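Local coordinates for BH1974 protein (Bacillus halodurans, PDB 3ON5) that is of unsettled function but belongs to the XdhC/CoxI family, and so probably takes part in the maturation of molybdenum hydroxylases such as xanthine dehydrogenase, at residues V248-R256 with K275-L283. Sequence-based numbering, arbitrary orientation.
Sequences VDFPADFLR and KDQEILHFL
Leu255 fits as a knob into the hole formed by Glu278, Ile279, Phe282 and Leu283, joining two neighbouring helices of the Rossmann domain. The axes of the short segments 251-256 and 275-283 run roughly parallel, 9.8 Å apart at closest approach with an angle of 23° between them, and the inner residues Leu255 and Ile279 also rest on Phe205 of the parallel sheet. Leu255 CB sits squarely over one face of the Phe282 ring, 3.7 Å from the ring centroid, in a CH-pi contact. With chi1 at -65°, CG lies beside the leucine's own backbone N and is carried along the ring toward its root. There the chain forks: CD1 packs against Phe282 CB and CG and looks on to the backbone of Ile279, while CD2 meets Phe282 CD1 at 3.6 Å and Leu283 CD2 at 4.2 Å. Cutting this side chain back to an alanine removes CG and both methyls, which would probably open a gap among Ile279, Phe282 and Leu283. One turn earlier, Pro251 CB packs on Ile279 CG1 at 3.6 Å, and Pro251 CD meets Lys275 CD. Phe282 also has a cation-pi partner in Lys286. From the other helix Glu278, extended beyond CG, lays its carboxylate beside Pro251 and Ala252 at the start of helix 251-257, where Ala252 N gives Glu278 OE2 a weak, bent hydrogen bond of 3.2 Å, its N-H...O angle 131°.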
ATOM      1  N   VAL A 248      -7.877  38.281   5.770  1.00 36.98           N
ATOM      2  CA  VAL A 248      -9.008  38.937   5.098  1.00 37.29           C
ATOM      3  C   VAL A 248      -9.008  40.427   5.504  1.00 45.07           C
ATOM      4  O   VAL A 248      -9.336  40.770   6.633  1.00 47.07           O
ATOM      5  CB  VAL A 248     -10.385  38.257   5.357  1.00 39.59           C
ATOM      6  CG1 VAL A 248     -11.471  38.875   4.498  1.00 40.57           C
ATOM      7  CG2 VAL A 248     -10.326  36.770   5.086  1.00 37.60           C
ATOM      8  N   ASP A 249      -8.643  41.296   4.562  1.00 42.25           N
ATOM      9  CA  ASP A 249      -8.479  42.738   4.755  1.00 43.30           C
ATOM     10  C   ASP A 249      -8.393  43.478   3.452  1.00 46.15           C
ATOM     11  O   ASP A 249      -7.981  42.886   2.459  1.00 43.13           O
ATOM     12  CB  ASP A 249      -7.153  43.002   5.537  1.00 46.19           C
ATOM     13  CG  ASP A 249      -7.268  43.586   6.925  1.00 68.06           C
ATOM     14  OD1 ASP A 249      -8.147  44.458   7.133  1.00 71.36           O
ATOM     15  OD2 ASP A 249      -6.396  43.279   7.767  1.00 79.10           O
ATOM     16  N   PHE A 250      -8.662  44.798   3.460  1.00 46.16           N
ATOM     17  CA  PHE A 250      -8.420  45.613   2.266  1.00 47.04           C
ATOM     18  C   PHE A 250      -6.914  45.812   2.118  1.00 51.78           C
ATOM     19  O   PHE A 250      -6.252  45.955   3.154  1.00 51.02           O
ATOM     20  CB  PHE A 250      -9.159  46.947   2.327  1.00 50.25           C
ATOM     21  CG  PHE A 250     -10.617  46.832   2.010  1.00 52.08           C
ATOM     22  CD1 PHE A 250     -11.049  46.722   0.698  1.00 56.37           C
ATOM     23  CD2 PHE A 250     -11.566  46.903   3.010  1.00 52.61           C
ATOM     24  CE1 PHE A 250     -12.401  46.593   0.400  1.00 57.89           C
ATOM     25  CE2 PHE A 250     -12.917  46.855   2.704  1.00 55.69           C
ATOM     26  CZ  PHE A 250     -13.325  46.650   1.408  1.00 55.44           C
ATOM     27  N   PRO A 251      -6.344  45.765   0.883  1.00 49.91           N
ATOM     28  CA  PRO A 251      -4.877  45.904   0.712  1.00 49.57           C
ATOM     29  C   PRO A 251      -4.240  47.011   1.547  1.00 55.23           C
ATOM     30  O   PRO A 251      -3.214  46.750   2.164  1.00 55.21           O
ATOM     31  CB  PRO A 251      -4.715  46.249  -0.756  1.00 52.04           C
ATOM     32  CG  PRO A 251      -5.863  45.612  -1.406  1.00 56.50           C
ATOM     33  CD  PRO A 251      -7.008  45.589  -0.419  1.00 52.33           C
ATOM     34  N   ALA A 252      -4.888  48.197   1.630  1.00 51.64           N
ATOM     35  CA  ALA A 252      -4.421  49.349   2.390  1.00 52.51           C
ATOM     36  C   ALA A 252      -4.283  49.036   3.881  1.00 56.78           C
ATOM     37  O   ALA A 252      -3.377  49.570   4.520  1.00 57.19           O
ATOM     38  CB  ALA A 252      -5.373  50.515   2.201  1.00 54.64           C
ATOM     39  N   ASP A 253      -5.181  48.199   4.437  1.00 52.76           N
ATOM     40  CA  ASP A 253      -5.127  47.801   5.841  1.00 51.75           C
ATOM     41  C   ASP A 253      -4.055  46.777   6.041  1.00 51.62           C
ATOM     42  O   ASP A 253      -3.333  46.855   7.018  1.00 50.12           O
ATOM     43  CB  ASP A 253      -6.468  47.256   6.310  1.00 54.59           C
ATOM     44  CG  ASP A 253      -7.532  48.300   6.449  1.00 73.46           C
ATOM     45  OD1 ASP A 253      -7.244  49.362   7.038  1.00 78.87           O
ATOM     46  OD2 ASP A 253      -8.680  48.020   6.062  1.00 82.70           O
ATOM     47  N   PHE A 254      -3.948  45.817   5.118  1.00 47.59           N
ATOM     48  CA  PHE A 254      -2.925  44.788   5.170  1.00 45.97           C
ATOM     49  C   PHE A 254      -1.537  45.416   5.199  1.00 50.26           C
ATOM     50  O   PHE A 254      -0.780  45.129   6.114  1.00 49.22           O
ATOM     51  CB  PHE A 254      -3.057  43.841   3.984  1.00 46.32           C
ATOM     52  CG  PHE A 254      -2.053  42.722   3.986  1.00 45.74           C
ATOM     53  CD1 PHE A 254      -2.328  41.519   4.633  1.00 47.44           C
ATOM     54  CD2 PHE A 254      -0.853  42.845   3.297  1.00 46.88           C
ATOM     55  CE1 PHE A 254      -1.413  40.463   4.598  1.00 46.64           C
ATOM     56  CE2 PHE A 254       0.064  41.797   3.274  1.00 48.66           C
ATOM     57  CZ  PHE A 254      -0.229  40.604   3.906  1.00 45.42           C
ATOM     58  N   LEU A 255      -1.242  46.319   4.249  1.00 47.67           N
ATOM     59  CA  LEU A 255       0.045  47.016   4.094  1.00 47.55           C
ATOM     60  C   LEU A 255       0.368  47.869   5.328  1.00 53.28           C
ATOM     61  O   LEU A 255       1.539  47.991   5.703  1.00 54.85           O
ATOM     62  CB  LEU A 255       0.040  47.890   2.834  1.00 47.85           C
ATOM     63  CG  LEU A 255      -0.061  47.120   1.508  1.00 50.03           C
ATOM     64  CD1 LEU A 255      -0.461  48.029   0.390  1.00 50.39           C
ATOM     65  CD2 LEU A 255       1.184  46.298   1.196  1.00 50.11           C
ATOM     66  N   ARG A 256      -0.654  48.406   5.992  1.00 49.31           N
ATOM     67  CA  ARG A 256      -0.448  49.157   7.228  1.00 49.82           C
ATOM     68  C   ARG A 256      -0.042  48.207   8.379  1.00 56.80           C
ATOM     69  O   ARG A 256       0.912  48.487   9.096  1.00 58.87           O
ATOM     70  CB  ARG A 256      -1.713  49.945   7.617  1.00 44.30           C
ATOM     71  CG  ARG A 256      -1.487  50.844   8.823  1.00 54.71           C
ATOM     72  CD  ARG A 256      -2.733  51.496   9.405  1.00 62.14           C
ATOM     73  NE  ARG A 256      -3.550  50.553  10.179  1.00 67.18           N
ATOM     74  CZ  ARG A 256      -4.700  50.035   9.766  1.00 75.89           C
ATOM     75  NH1 ARG A 256      -5.223  50.400   8.603  1.00 63.25           N
ATOM     76  NH2 ARG A 256      -5.367  49.187  10.540  1.00 63.90           N
ATOM     77  N   LYS A 275      -7.079  48.273  -6.799  1.00 55.83           N
ATOM     78  CA  LYS A 275      -6.483  47.489  -5.722  1.00 53.06           C
ATOM     79  C   LYS A 275      -4.998  47.239  -6.022  1.00 57.95           C
ATOM     80  O   LYS A 275      -4.158  47.568  -5.181  1.00 58.17           O
ATOM     81  CB  LYS A 275      -7.239  46.158  -5.510  1.00 53.69           C
ATOM     82  CG  LYS A 275      -8.692  46.266  -5.045  1.00 55.59           C
ATOM     83  CD  LYS A 275      -8.864  46.667  -3.600  1.00 61.31           C
ATOM     84  CE  LYS A 275     -10.313  46.868  -3.235  1.00 71.24           C
ATOM     85  NZ  LYS A 275     -10.901  48.020  -3.971  1.00 83.97           N
ATOM     86  N   ASP A 276      -4.673  46.731  -7.244  1.00 53.86           N
ATOM     87  CA  ASP A 276      -3.303  46.482  -7.703  1.00 53.07           C
ATOM     88  C   ASP A 276      -2.466  47.764  -7.668  1.00 59.79           C
ATOM     89  O   ASP A 276      -1.302  47.729  -7.261  1.00 59.87           O
ATOM     90  CB  ASP A 276      -3.307  45.898  -9.118  1.00 55.52           C
ATOM     91  CG  ASP A 276      -3.856  44.491  -9.245  1.00 70.21           C
ATOM     92  OD1 ASP A 276      -4.012  43.815  -8.210  1.00 72.05           O
ATOM     93  OD2 ASP A 276      -4.041  44.032 -10.379  1.00 77.60           O
ATOM     94  N   GLN A 277      -3.072  48.900  -8.051  1.00 58.03           N
ATOM     95  CA  GLN A 277      -2.414  50.188  -8.039  1.00 59.04           C
ATOM     96  C   GLN A 277      -2.096  50.639  -6.601  1.00 62.44           C
ATOM     97  O   GLN A 277      -1.001  51.162  -6.413  1.00 63.02           O
ATOM     98  CB  GLN A 277      -3.274  51.229  -8.747  1.00 62.16           C
ATOM     99  CG  GLN A 277      -2.491  52.483  -9.078  1.00 68.08           C
ATOM    100  CD  GLN A 277      -3.323  53.492  -9.794  1.00 86.56           C
ATOM    101  OE1 GLN A 277      -4.297  54.019  -9.246  1.00 83.74           O
ATOM    102  NE2 GLN A 277      -2.904  53.840 -11.009  1.00 74.69           N
ATOM    103  N   GLU A 278      -2.989  50.424  -5.582  1.00 57.72           N
ATOM    104  CA  GLU A 278      -2.604  50.877  -4.230  1.00 57.39           C
ATOM    105  C   GLU A 278      -1.493  49.979  -3.708  1.00 58.18           C
ATOM    106  O   GLU A 278      -0.548  50.505  -3.123  1.00 57.39           O
ATOM    107  CB  GLU A 278      -3.760  51.011  -3.181  1.00 58.74           C
ATOM    108  CG  GLU A 278      -4.513  49.796  -2.628  1.00 68.71           C
ATOM    109  CD  GLU A 278      -5.615  50.161  -1.624  1.00 96.11           C
ATOM    110  OE1 GLU A 278      -5.848  51.379  -1.437  1.00108.20           O
ATOM    111  OE2 GLU A 278      -6.253  49.249  -1.037  1.00 68.57           O
ATOM    112  N   ILE A 279      -1.541  48.655  -4.018  1.00 53.86           N
ATOM    113  CA  ILE A 279      -0.508  47.702  -3.574  1.00 50.95           C
ATOM    114  C   ILE A 279       0.867  48.101  -4.166  1.00 55.54           C
ATOM    115  O   ILE A 279       1.810  48.305  -3.401  1.00 56.02           O
ATOM    116  CB  ILE A 279      -0.863  46.246  -3.923  1.00 51.35           C
ATOM    117  CG1 ILE A 279      -2.249  45.858  -3.371  1.00 49.34           C
ATOM    118  CG2 ILE A 279       0.226  45.305  -3.396  1.00 51.19           C
ATOM    119  CD1 ILE A 279      -2.844  44.652  -3.978  1.00 53.74           C
ATOM    120  N   LEU A 280       0.947  48.267  -5.496  1.00 51.67           N
ATOM    121  CA  LEU A 280       2.178  48.627  -6.194  1.00 52.74           C
ATOM    122  C   LEU A 280       2.751  49.980  -5.724  1.00 61.08           C
ATOM    123  O   LEU A 280       3.939  50.054  -5.427  1.00 61.42           O
ATOM    124  CB  LEU A 280       1.923  48.678  -7.703  1.00 53.55           C
ATOM    125  CG  LEU A 280       3.116  49.035  -8.602  1.00 58.82           C
ATOM    126  CD1 LEU A 280       4.255  48.046  -8.444  1.00 56.78           C
ATOM    127  CD2 LEU A 280       2.674  49.127 -10.047  1.00 64.08           C
ATOM    128  N   HIS A 281       1.919  51.029  -5.646  1.00 60.81           N
ATOM    129  CA  HIS A 281       2.334  52.369  -5.234  1.00 62.87           C
ATOM    130  C   HIS A 281       2.901  52.368  -3.831  1.00 66.28           C
ATOM    131  O   HIS A 281       3.794  53.158  -3.559  1.00 68.48           O
ATOM    132  CB  HIS A 281       1.168  53.345  -5.323  1.00 65.47           C
ATOM    133  CG  HIS A 281       0.899  53.820  -6.725  1.00 71.80           C
ATOM    134  ND1 HIS A 281       0.785  55.167  -7.025  1.00 76.89           N
ATOM    135  CD2 HIS A 281       0.830  53.118  -7.880  1.00 74.16           C
ATOM    136  CE1 HIS A 281       0.596  55.232  -8.338  1.00 77.91           C
ATOM    137  NE2 HIS A 281       0.622  54.025  -8.893  1.00 76.75           N
ATOM    138  N   PHE A 282       2.430  51.466  -2.952  1.00 60.38           N
ATOM    139  CA  PHE A 282       2.922  51.375  -1.583  1.00 59.47           C
ATOM    140  C   PHE A 282       4.318  50.761  -1.564  1.00 64.79           C
ATOM    141  O   PHE A 282       5.190  51.252  -0.850  1.00 65.29           O
ATOM    142  CB  PHE A 282       1.953  50.557  -0.706  1.00 59.24           C
ATOM    143  CG  PHE A 282       2.416  50.353   0.716  1.00 60.32           C
ATOM    144  CD1 PHE A 282       3.256  49.292   1.049  1.00 62.56           C
ATOM    145  CD2 PHE A 282       2.004  51.212   1.728  1.00 62.16           C
ATOM    146  CE1 PHE A 282       3.702  49.116   2.367  1.00 62.69           C
ATOM    147  CE2 PHE A 282       2.448  51.034   3.044  1.00 64.22           C
ATOM    148  CZ  PHE A 282       3.301  49.996   3.353  1.00 61.31           C
ATOM    149  N   LEU A 283       4.508  49.668  -2.329  1.00 61.67           N
ATOM    150  CA  LEU A 283       5.735  48.881  -2.412  1.00 60.33           C
ATOM    151  C   LEU A 283       6.813  49.519  -3.284  1.00 68.70           C
ATOM    152  O   LEU A 283       7.906  48.959  -3.365  1.00 68.41           O
ATOM    153  CB  LEU A 283       5.400  47.507  -2.999  1.00 58.13           C
ATOM    154  CG  LEU A 283       4.407  46.625  -2.250  1.00 60.70           C
ATOM    155  CD1 LEU A 283       4.138  45.369  -3.031  1.00 60.31           C
ATOM    156  CD2 LEU A 283       4.886  46.277  -0.857  1.00 59.56           C
TER